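Local coordinates for protein Endonuclease/exonuclease/phosphatase (Leptotrichia buccalis C-1013-b, PDB 3TEB) that probably cleaves phosphodiester bonds in nucleic acids with the help of bound magnesium, at residues E133-E138 with S168-L173; Q34-A39 with T99-K104; M202-D207 with E236-E241; E106-C111 with R124-T129. One frame throughout, in Å; residues are numbered along the deposited sequence.

Contact 1 of 4, residues E133-E138 with S168-L173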
loop_
_atom_site.group_PDB
_atom_site.type_symbol
_atom_site.label_atom_id
_atom_site.label_comp_id
_atom_site.label_asym_id
_atom_site.label_seq_id
_atom_site.Cartn_x
_atom_site.Cartn_y
_atom_site.Cartn_z
ATOM N N GLU A 133 7.476 20.625 2.104
ATOM C CA GLU A 133 7.751 21.847 1.355
ATOM C C GLU A 133 6.523 22.768 1.355
ATOM O O GLU A 133 5.969 23.085 0.301
ATOM C CB GLU A 133 8.223 21.527 -0.076
ATOM C CG GLU A 133 9.399 20.542 -0.141
ATOM C CD GLU A 133 10.254 20.679 -1.407
ATOM O OE1 GLU A 133 10.514 19.653 -2.084
ATOM O OE2 GLU A 133 10.682 21.811 -1.719
ATOM N N GLY A 134 6.090 23.152 2.556
ATOM C CA GLY A 134 4.959 24.060 2.745
ATOM C C GLY A 134 3.622 23.608 2.178
ATOM O O GLY A 134 2.795 24.444 1.804
ATOM N N GLN A 135 3.411 22.292 2.114
ATOM C CA GLN A 135 2.140 21.714 1.667
ATOM C C GLN A 135 1.795 20.519 2.541
ATOM O O GLN A 135 2.684 19.755 2.919
ATOM C CB GLN A 135 2.249 21.268 0.211
ATOM C CG GLN A 135 0.927 20.846 -0.432
ATOM C CD GLN A 135 1.106 20.186 -1.802
ATOM O OE1 GLN A 135 2.211 20.119 -2.343
ATOM N NE2 GLN A 135 0.007 19.702 -2.367
ATOM N N ASP A 136 0.515 20.349 2.864
ATOM C CA ASP A 136 0.068 19.134 3.562
ATOM C C ASP A 136 -0.384 18.067 2.564
ATOM O O ASP A 136 -1.273 18.308 1.741
ATOM C CB ASP A 136 -1.054 19.446 4.563
ATOM C CG ASP A 136 -0.548 20.143 5.832
ATOM O OD1 ASP A 136 0.670 20.412 5.937
ATOM O OD2 ASP A 136 -1.374 20.413 6.732
ATOM N N ILE A 137 0.251 16.897 2.638
ATOM C CA ILE A 137 -0.073 15.749 1.771
ATOM C C ILE A 137 -0.598 14.590 2.596
ATOM O O ILE A 137 -0.036 14.258 3.635
ATOM C CB ILE A 137 1.154 15.270 0.946
ATOM C CG1 ILE A 137 1.812 16.448 0.206
ATOM C CG2 ILE A 137 0.749 14.194 -0.052
ATOM C CD1 ILE A 137 3.255 16.195 -0.205
ATOM N N GLU A 138 -1.683 13.982 2.130
ATOM C CA GLU A 138 -2.266 12.825 2.801
ATOM C C GLU A 138 -2.009 11.581 1.998
ATOM O O GLU A 138 -2.302 11.543 0.814
ATOM C CB GLU A 138 -3.760 13.013 2.994
ATOM C CG GLU A 138 -4.098 14.131 3.964
ATOM C CD GLU A 138 -5.550 14.550 3.914
ATOM O OE1 GLU A 138 -6.369 13.811 3.335
ATOM O OE2 GLU A 138 -5.874 15.624 4.463
ATOM N N SER A 168 -8.756 20.789 0.777
ATOM C CA SER A 168 -8.251 20.710 -0.580
ATOM C C SER A 168 -6.781 20.321 -0.545
ATOM O O SER A 168 -5.929 20.998 -1.113
ATOM C CB SER A 168 -8.492 22.014 -1.335
ATOM O OG SER A 168 -8.182 23.109 -0.514
ATOM N N ASN A 169 -6.506 19.217 0.142
ATOM C CA ASN A 169 -5.164 18.673 0.234
ATOM C C ASN A 169 -4.877 17.700 -0.879
ATOM O O ASN A 169 -5.788 17.032 -1.374
ATOM C CB ASN A 169 -4.986 17.957 1.564
ATOM C CG ASN A 169 -4.453 18.856 2.625
ATOM O OD1 ASN A 169 -4.343 20.056 2.418
ATOM N ND2 ASN A 169 -4.107 18.289 3.775
ATOM N N LEU A 170 -3.609 17.615 -1.265
ATOM C CA LEU A 170 -3.184 16.550 -2.154
ATOM C C LEU A 170 -3.336 15.237 -1.410
ATOM O O LEU A 170 -2.791 15.052 -0.314
ATOM C CB LEU A 170 -1.740 16.746 -2.611
ATOM C CG LEU A 170 -1.065 15.633 -3.411
ATOM C CD1 LEU A 170 -1.796 15.367 -4.711
ATOM C CD2 LEU A 170 0.371 16.002 -3.685
ATOM N N LYS A 171 -4.118 14.345 -2.000
ATOM C CA LYS A 171 -4.360 13.035 -1.430
ATOM C C LYS A 171 -3.713 12.020 -2.347
ATOM O O LYS A 171 -4.010 11.983 -3.547
ATOM C CB LYS A 171 -5.860 12.780 -1.286
ATOM C CG LYS A 171 -6.463 13.547 -0.144
ATOM C CD LYS A 171 -7.972 13.581 -0.147
ATOM C CE LYS A 171 -8.403 14.590 0.902
ATOM N NZ LYS A 171 -9.771 14.407 1.398
ATOM N N ILE A 172 -2.789 11.234 -1.797
ATOM C CA ILE A 172 -2.135 10.161 -2.556
ATOM C C ILE A 172 -2.527 8.816 -1.970
ATOM O O ILE A 172 -2.403 8.556 -0.772
ATOM C CB ILE A 172 -0.611 10.352 -2.679
ATOM C CG1 ILE A 172 -0.336 11.511 -3.631
ATOM C CG2 ILE A 172 0.045 9.090 -3.206
ATOM C CD1 ILE A 172 1.051 12.058 -3.547
ATOM N N LEU A 173 -2.999 7.961 -2.855
ATOM C CA LEU A 173 -3.841 6.866 -2.468
ATOM C C LEU A 173 -3.270 5.583 -3.080
ATOM O O LEU A 173 -3.398 5.345 -4.270
ATOM C CB LEU A 173 -5.232 7.216 -2.970
ATOM C CG LEU A 173 -6.466 6.575 -2.403
ATOM C CD1 LEU A 173 -7.574 7.585 -2.371
ATOM C CD2 LEU A 173 -6.786 5.415 -3.327
#
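Glu138 and Leu170 join the two backbones, Glu138 N donating to Leu170 O over 2.9 Å, nearly straight at 175°. Ile172 N then gives a matching bond to Glu138 O at 2.7 Å. Lys171, lying between these two anchors, is the parallel partner of Glu138. This is the bonding pattern of adjacent parallel strands, here the two strands of a beta-alpha-beta crossover that runs through helix 154-162, in one of the sheets of the DNase I-like fold.

Polar side-chain contacts centre on the Glu138 carboxylate. Asn169 ND2 reaches Glu138 OE2 at 3.3 Å from above the carboxylate plane, the two flat groups being turned 67° apart. Lys171 runs beside Glu138 and points the same way, yet the salt bridge from Lys171 NZ to Glu138 OE1 is long, at 4.0 Å. Other partners hold both ends: Tyr140 and Thr165 bond to OE1, Asn167 to OE2, and Lys171 NZ donates to the carbonyls of Leu162 and Thr165.

Apolar packing occupies the face bearing Ile137 and Leu170. Ile137 CG2 meets Leu170 CD2 at 4.1 Å and also abuts Ile172 CD1. A polar atom borders this patch: Gln135, extended beyond CG, lays its amide NE2 3.4 Å from Leu170 CB.

Contact 2 of 4, residues Q34-A39 with T99-K104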
loop_
_atom_site.group_PDB
_atom_site.type_symbol
_atom_site.label_atom_id
_atom_site.label_comp_id
_atom_site.label_asym_id
_atom_site.label_seq_id
_atom_site.Cartn_x
_atom_site.Cartn_y
_atom_site.Cartn_z
ATOM N N GLN A 34 15.939 4.829 0.209
ATOM C CA GLN A 34 15.570 5.878 1.157
ATOM C C GLN A 34 14.180 6.426 0.893
ATOM O O GLN A 34 13.963 7.618 1.007
ATOM C CB GLN A 34 16.605 7.018 1.139
ATOM C CG GLN A 34 17.921 6.664 1.803
ATOM C CD GLN A 34 17.759 6.419 3.289
ATOM O OE1 GLN A 34 17.207 7.253 4.010
ATOM N NE2 GLN A 34 18.230 5.269 3.755
ATOM N N TYR A 35 13.238 5.556 0.552
ATOM C CA TYR A 35 11.880 5.991 0.243
ATOM C C TYR A 35 11.304 6.928 1.307
ATOM O O TYR A 35 11.554 6.760 2.501
ATOM C CB TYR A 35 10.955 4.785 0.073
ATOM C CG TYR A 35 11.296 3.887 -1.092
ATOM C CD1 TYR A 35 11.110 4.317 -2.407
ATOM C CD2 TYR A 35 11.785 2.601 -0.881
ATOM C CE1 TYR A 35 11.417 3.492 -3.484
ATOM C CE2 TYR A 35 12.088 1.766 -1.944
ATOM C CZ TYR A 35 11.904 2.219 -3.244
ATOM O OH TYR A 35 12.208 1.401 -4.308
ATOM N N ASP A 36 10.537 7.915 0.865
ATOM C CA ASP A 36 9.882 8.822 1.786
ATOM C C ASP A 36 8.700 8.146 2.445
ATOM O O ASP A 36 8.452 8.337 3.638
ATOM C CB ASP A 36 9.404 10.077 1.068
ATOM C CG ASP A 36 10.546 10.908 0.522
ATOM O OD1 ASP A 36 10.882 11.935 1.156
ATOM O OD2 ASP A 36 11.114 10.532 -0.530
ATOM N N VAL A 37 7.960 7.364 1.667
ATOM C CA VAL A 37 6.752 6.717 2.176
ATOM C C VAL A 37 6.611 5.301 1.617
ATOM O O VAL A 37 6.656 5.108 0.406
ATOM C CB VAL A 37 5.488 7.546 1.823
ATOM C CG1 VAL A 37 4.216 6.777 2.162
ATOM C CG2 VAL A 37 5.511 8.903 2.519
ATOM N N ILE A 38 6.446 4.317 2.497
ATOM C CA ILE A 38 6.160 2.953 2.065
ATOM C C ILE A 38 4.742 2.568 2.462
ATOM O O ILE A 38 4.375 2.659 3.640
ATOM C CB ILE A 38 7.136 1.947 2.668
ATOM C CG1 ILE A 38 8.567 2.216 2.192
ATOM C CG2 ILE A 38 6.731 0.531 2.283
ATOM C CD1 ILE A 38 9.411 2.987 3.176
ATOM N N ALA A 39 3.937 2.160 1.483
ATOM C CA ALA A 39 2.580 1.700 1.766
ATOM C C ALA A 39 2.538 0.178 1.631
ATOM O O ALA A 39 3.015 -0.373 0.649
ATOM C CB ALA A 39 1.574 2.369 0.837
ATOM N N THR A 99 7.327 5.619 7.235
ATOM C CA THR A 99 7.772 6.905 6.723
ATOM C C THR A 99 9.042 7.432 7.348
ATOM O O THR A 99 9.297 7.212 8.526
ATOM C CB THR A 99 6.628 7.984 6.701
ATOM O OG1 THR A 99 7.136 9.201 6.137
ATOM C CG2 THR A 99 6.027 8.243 8.080
ATOM N N ARG A 100 9.819 8.120 6.514
ATOM C CA ARG A 100 11.021 8.862 6.881
ATOM C C ARG A 100 10.688 10.170 7.588
ATOM O O ARG A 100 11.530 10.721 8.315
ATOM C CB ARG A 100 11.759 9.242 5.612
ATOM C CG ARG A 100 13.061 8.588 5.383
ATOM C CD ARG A 100 13.550 8.910 3.984
ATOM N NE ARG A 100 13.841 10.334 3.821
ATOM C CZ ARG A 100 13.959 10.965 2.652
ATOM N NH1 ARG A 100 13.815 10.311 1.510
ATOM N NH2 ARG A 100 14.209 12.267 2.625
ATOM N N HIS A 101 9.477 10.673 7.337
ATOM C CA HIS A 101 9.029 11.974 7.818
ATOM C C HIS A 101 8.158 11.888 9.044
ATOM O O HIS A 101 7.408 10.939 9.209
ATOM C CB HIS A 101 8.210 12.658 6.739
ATOM C CG HIS A 101 8.949 12.853 5.458
ATOM N ND1 HIS A 101 9.952 13.787 5.314
ATOM C CD2 HIS A 101 8.833 12.234 4.262
ATOM C CE1 HIS A 101 10.425 13.732 4.081
ATOM N NE2 HIS A 101 9.765 12.794 3.423
ATOM N N LYS A 102 8.236 12.905 9.891
ATOM C CA LYS A 102 7.299 13.060 11.000
ATOM C C LYS A 102 5.939 13.518 10.471
ATOM O O LYS A 102 5.860 14.026 9.355
ATOM C CB LYS A 102 7.871 14.031 12.020
ATOM C CG LYS A 102 9.109 13.466 12.664
ATOM C CD LYS A 102 9.761 14.403 13.654
ATOM C CE LYS A 102 10.851 13.640 14.417
ATOM N NZ LYS A 102 11.775 14.558 15.156
ATOM N N ILE A 103 4.871 13.328 11.242
ATOM C CA ILE A 103 3.516 13.537 10.706
ATOM C C ILE A 103 2.631 14.515 11.496
ATOM O O ILE A 103 2.820 14.693 12.703
ATOM C CB ILE A 103 2.758 12.197 10.545
ATOM C CG1 ILE A 103 2.637 11.491 11.893
ATOM C CG2 ILE A 103 3.446 11.318 9.529
ATOM C CD1 ILE A 103 1.447 10.591 11.995
ATOM N N LYS A 104 1.660 15.129 10.804
ATOM C CA LYS A 104 0.690 16.061 11.424
ATOM C C LYS A 104 -0.565 15.328 11.882
ATOM O O LYS A 104 -1.210 15.758 12.826
ATOM C CB LYS A 104 0.257 17.172 10.448
ATOM C CG LYS A 104 1.369 17.946 9.789
ATOM C CD LYS A 104 1.823 19.158 10.631
ATOM C CE LYS A 104 1.127 20.478 10.180
ATOM N NZ LYS A 104 2.100 21.616 10.156
HETATM O O HOH W 1 13.194 10.599 -1.729
#
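Asp36 meets both Arg100 and His101 through its carboxylate atom OD1, but by different geometries. His101 NE2 donates to the anti lone pair of Asp36 OD1 at 2.7 Å, with the oxygen at the ring edge and the carboxylate only 16° from the ring plane. Asp36 OD1 also sits above one face of the Arg100 guanidinium, 3.4 Å from Arg100 NH1, so this salt bridge rests on charge and no N-H is aimed at it. An in-plane N-H of Arg100 NH1 goes instead to Gln34 O, 2.7 Å away.

Asp36 O accepts from Thr99 OG1 at 3.0 Å and from Arg100 N at 3.2 Å. Thr99 OG1, anti to its backbone N (chi1 -178°), also accepts from His101 N in an ST turn, which fixes the start of the loop.

Further out, Val37 and Thr99 form an antiparallel non-hydrogen-bonded pair where strands 37-46 and 91-99 meet, and Gln34 leaves helix 19-33 with positive phi. Lys5 N bonds to Asp36 OD2, and Tyr132 meets the His101 ring.

An alanine in place of Arg100 would probably leave Gln34 O without this donor and Asp36 OD1 without the guanidinium charge beneath it. The buried carboxylate, gripped by donors on both oxygens, is likely to stay ionised and to favour a protonated His101.

Contact 3 of 4, residues M202-D207 with E236-E241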
loop_
_atom_site.group_PDB
_atom_site.type_symbol
_atom_site.label_atom_id
_atom_site.label_comp_id
_atom_site.label_asym_id
_atom_site.label_seq_id
_atom_site.Cartn_x
_atom_site.Cartn_y
_atom_site.Cartn_z
HETATM N N MSE A 202 0.268 8.984 -15.969
HETATM C CA MSE A 202 0.876 10.308 -15.946
HETATM C C MSE A 202 2.396 10.319 -16.031
HETATM O O MSE A 202 2.979 11.366 -16.265
HETATM C CB MSE A 202 0.458 11.051 -14.679
HETATM C CG MSE A 202 -0.938 11.645 -14.714
HETATM SE SE MSE A 202 -1.247 12.720 -13.127
HETATM C CE MSE A 202 -1.081 11.361 -11.749
ATOM N N ALA A 203 3.035 9.170 -15.841
ATOM C CA ALA A 203 4.493 9.096 -15.711
ATOM C C ALA A 203 5.251 9.455 -16.989
ATOM O O ALA A 203 4.821 9.105 -18.085
ATOM C CB ALA A 203 4.899 7.720 -15.224
ATOM N N GLU A 204 6.380 10.148 -16.835
ATOM C CA GLU A 204 7.274 10.458 -17.958
ATOM C C GLU A 204 7.985 9.223 -18.495
ATOM O O GLU A 204 8.073 9.042 -19.700
ATOM C CB GLU A 204 8.315 11.507 -17.566
ATOM C CG GLU A 204 7.807 12.948 -17.646
ATOM C CD GLU A 204 8.835 13.988 -17.190
ATOM O OE1 GLU A 204 9.895 13.621 -16.623
ATOM O OE2 GLU A 204 8.571 15.193 -17.398
ATOM N N LYS A 205 8.508 8.397 -17.593
ATOM C CA LYS A 205 9.087 7.097 -17.937
ATOM C C LYS A 205 8.322 5.991 -17.219
ATOM O O LYS A 205 7.967 6.138 -16.051
ATOM C CB LYS A 205 10.569 7.058 -17.565
ATOM C CG LYS A 205 11.439 7.696 -18.618
ATOM C CD LYS A 205 12.679 8.383 -18.067
ATOM C CE LYS A 205 13.377 9.129 -19.211
ATOM N NZ LYS A 205 14.742 9.642 -18.894
ATOM N N LYS A 206 8.052 4.896 -17.928
ATOM C CA LYS A 206 7.363 3.739 -17.350
ATOM C C LYS A 206 7.765 2.453 -18.046
ATOM O O LYS A 206 8.228 2.466 -19.189
ATOM C CB LYS A 206 5.840 3.901 -17.405
ATOM C CG LYS A 206 5.299 4.471 -18.710
ATOM C CD LYS A 206 3.774 4.409 -18.756
ATOM C CE LYS A 206 3.168 5.517 -19.612
ATOM N NZ LYS A 206 3.247 6.825 -18.898
ATOM N N ASP A 207 7.600 1.346 -17.330
ATOM C CA ASP A 207 7.729 0.009 -17.900
ATOM C C ASP A 207 6.319 -0.499 -18.219
ATOM O O ASP A 207 5.361 0.284 -18.187
ATOM C CB ASP A 207 8.462 -0.925 -16.924
ATOM C CG ASP A 207 7.814 -0.969 -15.521
ATOM O OD1 ASP A 207 6.683 -0.435 -15.330
ATOM O OD2 ASP A 207 8.451 -1.554 -14.605
ATOM N N GLU A 236 -3.631 16.248 -10.524
ATOM C CA GLU A 236 -2.637 15.935 -11.546
ATOM C C GLU A 236 -1.252 16.275 -11.018
ATOM O O GLU A 236 -1.062 17.299 -10.379
ATOM C CB GLU A 236 -2.915 16.728 -12.812
ATOM C CG GLU A 236 -2.694 15.946 -14.089
ATOM C CD GLU A 236 -3.448 16.543 -15.274
ATOM O OE1 GLU A 236 -4.366 17.371 -15.051
ATOM O OE2 GLU A 236 -3.129 16.189 -16.431
ATOM N N LEU A 237 -0.290 15.404 -11.283
ATOM C CA LEU A 237 1.040 15.540 -10.712
ATOM C C LEU A 237 2.122 15.481 -11.767
ATOM O O LEU A 237 1.898 15.003 -12.883
ATOM C CB LEU A 237 1.293 14.428 -9.692
ATOM C CG LEU A 237 0.549 14.502 -8.367
ATOM C CD1 LEU A 237 1.094 13.468 -7.425
ATOM C CD2 LEU A 237 0.690 15.896 -7.776
ATOM N N LYS A 238 3.302 15.969 -11.397
ATOM C CA LYS A 238 4.486 15.825 -12.222
ATOM C C LYS A 238 5.191 14.545 -11.785
ATOM O O LYS A 238 5.873 14.512 -10.754
ATOM C CB LYS A 238 5.379 17.069 -12.100
ATOM C CG LYS A 238 6.735 16.982 -12.791
ATOM C CD LYS A 238 6.639 16.517 -14.242
ATOM C CE LYS A 238 8.005 16.086 -14.736
ATOM N NZ LYS A 238 8.853 17.247 -15.123
ATOM N N VAL A 239 4.987 13.491 -12.573
ATOM C CA VAL A 239 5.448 12.139 -12.237
ATOM C C VAL A 239 6.600 11.750 -13.161
ATOM O O VAL A 239 6.392 11.415 -14.329
ATOM C CB VAL A 239 4.300 11.092 -12.343
ATOM C CG1 VAL A 239 4.754 9.745 -11.833
ATOM C CG2 VAL A 239 3.065 11.552 -11.591
ATOM N N LYS A 240 7.813 11.799 -12.627
ATOM C CA LYS A 240 9.006 11.569 -13.420
ATOM C C LYS A 240 9.171 10.109 -13.890
ATOM O O LYS A 240 9.654 9.870 -15.009
ATOM C CB LYS A 240 10.246 12.081 -12.674
ATOM C CG LYS A 240 11.544 12.015 -13.488
ATOM C CD LYS A 240 12.346 13.313 -13.423
ATOM C CE LYS A 240 13.705 13.124 -14.075
ATOM N NZ LYS A 240 14.283 14.425 -14.518
ATOM N N GLU A 241 8.743 9.155 -13.051
ATOM C CA GLU A 241 8.958 7.718 -13.283
ATOM C C GLU A 241 7.987 6.808 -12.519
ATOM O O GLU A 241 7.589 7.112 -11.400
ATOM C CB GLU A 241 10.389 7.355 -12.900
ATOM C CG GLU A 241 10.776 5.900 -13.178
ATOM C CD GLU A 241 12.287 5.672 -13.198
ATOM O OE1 GLU A 241 13.037 6.586 -12.779
ATOM O OE2 GLU A 241 12.722 4.582 -13.642
#
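At an edge of the seven-stranded mixed sheet, Ala203 to Lys205 run beside Val239 to Glu241, leading into the short outermost strand 205-206 alongside strand 239-245. The touching parts point the same way, 15° apart, and Ala203 CA lies 4.7 Å from Val239 CA. Glu204 N donates to Val239 O at 2.8 Å. One residue on, Lys205 N reaches Lys240 O at 3.2 Å, approaching from above the carbonyl plane. Consecutive donors thus meet consecutive carbonyls, unlike regular parallel pairing, and the backbone angles of both Glu204 and Lys240 are helical rather than extended. Regular pairing is approached only beyond this point, where Lys205 bonds to the backbone of Ser242.

The apolar part lies at the start of the segments. Met202, a selenomethionine, sets SE 3.7 Å from Glu236 CG, and its last torsion (chi3 -62°) bends CE to within reach of Leu237 and Val239. Val239 spreads its two methyls between neighbours: Val239 CG2 stands 4.1 Å from Met202 CB, while Val239 CG1 packs on Ala203 CB at 4.0 Å. Val239 also touches Val262 of strand 259-264, so this valine joins the edge to the sheet proper.

Charged chains fill the surface side. Glu204 and Lys238 approach as a salt bridge, although the carboxylate position is uncertain. Lys206 NZ turns back to the carbonyls of Tyr200 and Val201, near the end of helix 199-202. The short strand 205-206 is thus added parallel to strand 239-245 as the outermost strand of this sheet within the chain, in a fold of the DNase I-like family.

Contact 4 of 4, residues E106-C111 with R124-T129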
loop_
_atom_site.group_PDB
_atom_site.type_symbol
_atom_site.label_atom_id
_atom_site.label_comp_id
_atom_site.label_asym_id
_atom_site.label_seq_id
_atom_site.Cartn_x
_atom_site.Cartn_y
_atom_site.Cartn_z
ATOM N N GLU A 106 -2.918 11.222 11.615
ATOM C CA GLU A 106 -2.946 9.795 11.340
ATOM C C GLU A 106 -4.377 9.353 11.501
ATOM O O GLU A 106 -5.032 9.717 12.463
ATOM C CB GLU A 106 -2.085 9.032 12.352
ATOM C CG GLU A 106 -1.748 7.586 11.946
ATOM C CD GLU A 106 -2.709 6.496 12.503
ATOM O OE1 GLU A 106 -3.805 6.831 13.018
ATOM O OE2 GLU A 106 -2.359 5.283 12.418
ATOM N N ASP A 107 -4.874 8.545 10.583
ATOM C CA ASP A 107 -6.203 7.997 10.769
ATOM C C ASP A 107 -6.228 6.536 10.379
ATOM O O ASP A 107 -5.456 6.094 9.527
ATOM C CB ASP A 107 -7.245 8.796 9.980
ATOM C CG ASP A 107 -8.630 8.773 10.633
ATOM O OD1 ASP A 107 -8.875 7.893 11.500
ATOM O OD2 ASP A 107 -9.479 9.632 10.269
ATOM N N GLU A 108 -7.111 5.800 11.046
ATOM C CA GLU A 108 -7.383 4.400 10.791
ATOM C C GLU A 108 -8.889 4.303 10.766
ATOM O O GLU A 108 -9.543 4.675 11.746
ATOM C CB GLU A 108 -6.846 3.565 11.942
ATOM C CG GLU A 108 -5.357 3.736 12.168
ATOM C CD GLU A 108 -4.893 3.294 13.550
ATOM O OE1 GLU A 108 -5.581 2.455 14.195
ATOM O OE2 GLU A 108 -3.821 3.787 13.993
ATOM N N PHE A 109 -9.451 3.830 9.658
ATOM C CA PHE A 109 -10.910 3.761 9.529
ATOM C C PHE A 109 -11.324 2.762 8.463
ATOM O O PHE A 109 -10.517 2.403 7.603
ATOM C CB PHE A 109 -11.482 5.140 9.181
ATOM C CG PHE A 109 -11.000 5.670 7.868
ATOM C CD1 PHE A 109 -9.734 6.235 7.753
ATOM C CD2 PHE A 109 -11.792 5.576 6.741
ATOM C CE1 PHE A 109 -9.275 6.703 6.539
ATOM C CE2 PHE A 109 -11.337 6.040 5.531
ATOM C CZ PHE A 109 -10.076 6.605 5.428
ATOM N N TYR A 110 -12.584 2.334 8.517
ATOM C CA TYR A 110 -13.136 1.426 7.527
ATOM C C TYR A 110 -13.616 2.190 6.329
ATOM O O TYR A 110 -14.404 3.128 6.453
ATOM C CB TYR A 110 -14.289 0.604 8.104
ATOM C CG TYR A 110 -13.811 -0.539 8.978
ATOM C CD1 TYR A 110 -13.253 -1.677 8.413
ATOM C CD2 TYR A 110 -13.895 -0.469 10.370
ATOM C CE1 TYR A 110 -12.804 -2.711 9.209
ATOM C CE2 TYR A 110 -13.449 -1.494 11.169
ATOM C CZ TYR A 110 -12.900 -2.616 10.592
ATOM O OH TYR A 110 -12.439 -3.658 11.376
ATOM N N CYS A 111 -13.142 1.795 5.158
ATOM C CA CYS A 111 -13.670 2.341 3.924
ATOM C C CYS A 111 -14.823 1.479 3.376
ATOM O O CYS A 111 -15.409 1.788 2.341
ATOM C CB CYS A 111 -12.555 2.463 2.898
ATOM S SG CYS A 111 -12.103 0.889 2.174
ATOM N N ARG A 124 -9.952 -1.815 6.623
ATOM C CA ARG A 124 -9.565 -0.584 7.292
ATOM C C ARG A 124 -8.441 0.084 6.465
ATOM O O ARG A 124 -7.602 -0.601 5.877
ATOM C CB ARG A 124 -9.112 -0.918 8.717
ATOM C CG ARG A 124 -8.953 0.226 9.681
ATOM C CD ARG A 124 -9.958 0.224 10.826
ATOM N NE ARG A 124 -9.745 -0.867 11.759
ATOM C CZ ARG A 124 -10.275 -0.947 12.982
ATOM N NH1 ARG A 124 -11.047 0.015 13.442
ATOM N NH2 ARG A 124 -10.033 -2.007 13.752
ATOM N N ILE A 125 -8.448 1.414 6.401
ATOM C CA ILE A 125 -7.430 2.179 5.681
ATOM C C ILE A 125 -6.521 2.903 6.670
ATOM O O ILE A 125 -6.946 3.278 7.760
ATOM C CB ILE A 125 -8.105 3.214 4.774
ATOM C CG1 ILE A 125 -9.131 2.541 3.844
ATOM C CG2 ILE A 125 -7.093 4.000 3.995
ATOM C CD1 ILE A 125 -8.533 1.683 2.692
ATOM N N VAL A 126 -5.264 3.089 6.312
ATOM C CA VAL A 126 -4.385 3.897 7.138
ATOM C C VAL A 126 -3.999 5.145 6.369
ATOM O O VAL A 126 -3.494 5.052 5.240
ATOM C CB VAL A 126 -3.125 3.139 7.562
ATOM C CG1 VAL A 126 -2.170 4.049 8.303
ATOM C CG2 VAL A 126 -3.512 2.026 8.459
ATOM N N SER A 127 -4.243 6.310 6.970
ATOM C CA SER A 127 -3.802 7.560 6.375
ATOM C C SER A 127 -2.785 8.270 7.241
ATOM O O SER A 127 -2.759 8.113 8.460
ATOM C CB SER A 127 -4.970 8.479 6.057
ATOM O OG SER A 127 -5.434 9.117 7.222
ATOM N N ILE A 128 -1.963 9.066 6.572
ATOM C CA ILE A 128 -0.872 9.791 7.168
ATOM C C ILE A 128 -0.872 11.218 6.577
ATOM O O ILE A 128 -1.118 11.401 5.382
ATOM C CB ILE A 128 0.445 8.967 6.963
ATOM C CG1 ILE A 128 1.182 8.829 8.267
ATOM C CG2 ILE A 128 1.360 9.454 5.843
ATOM C CD1 ILE A 128 0.371 8.067 9.258
ATOM N N THR A 129 -0.658 12.236 7.406
ATOM C CA THR A 129 -0.483 13.591 6.874
ATOM C C THR A 129 0.943 14.109 7.110
ATOM O O THR A 129 1.386 14.240 8.251
ATOM C CB THR A 129 -1.558 14.571 7.412
ATOM O OG1 THR A 129 -2.849 13.990 7.224
ATOM C CG2 THR A 129 -1.527 15.890 6.667
#
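Phe109 and Ile125 mark the close-packed part of this antiparallel pairing, with two backbone hydrogen bonds between them. Ile125 N donates to Phe109 O at 2.6 Å, and Phe109 N to Ile125 O in return. Asp107 and Ser127 form the other hydrogen-bonded pair, Ser127 N reaching Asp107 O at 2.8 Å. Above the backbone, Ile125 CB lies over the Phe109 ring face, 4.2 Å from its centroid, as a CH-pi contact. Phe109 CG sits between the backbone N and the carbonyl carbon (chi1 62°), from where the ring turns its face to Ile125. Beside it, Cys111 CB touches Ile125 CG1 at 3.6 Å.

On the other face, the Glu106 and Glu108 end is looser, its two acidic side chains partly exposed. Glu106 offers its chain to Ile128 CD1, while Glu108 barely meets Val126. The close spot on this face is Tyr110 with Arg124: Arg124 CD stands 4.0 Å from the Tyr110 ring centroid, 13° off the normal, and the guanidinium plane is 21° from the ring. Arg124 NE is held by Asn83 O, and Tyr110 OH by Ser84 O. An alanine at Tyr110 would probably expose one flank of the Arg124 chain, leave it freer to turn and deprive Ser84 O of its hydroxyl partner.

The two faces have different neighbours. Strand 78-84 covers the Arg124 and Val126 side, through Ser82, and Ile128 through His80. On the other side Ile161 of helix 154-162 packs on Cys111 and Ile125, and Arg164 pairs with Asp107. Within the sheet, strand 135-143 follows strand 124-132.

From the N terminus, contact 2 comes first: it closes a long loop holding strands 78-84 and 91-99 and helix 61-69. Contact 4 follows and closes a short connection between adjacent antiparallel strands. Contact 1 then spans the crossover through helix 154-162, and contact 3 closes the last loop, around strand 225-233. All four are in series; none nests or crosses. Contacts 2 and 3 belong to one seven-stranded sheet, contacts 1 and 4 to the other. Lys104 N and Thr129 O, 2.7 Å apart, probably bond contact 2 to contact 4, Thr129 packs on Glu138 between contacts 4 and 1, and Leu170 and Ile172 of contact 1 touch Leu237 of contact 3, tying the sheets together.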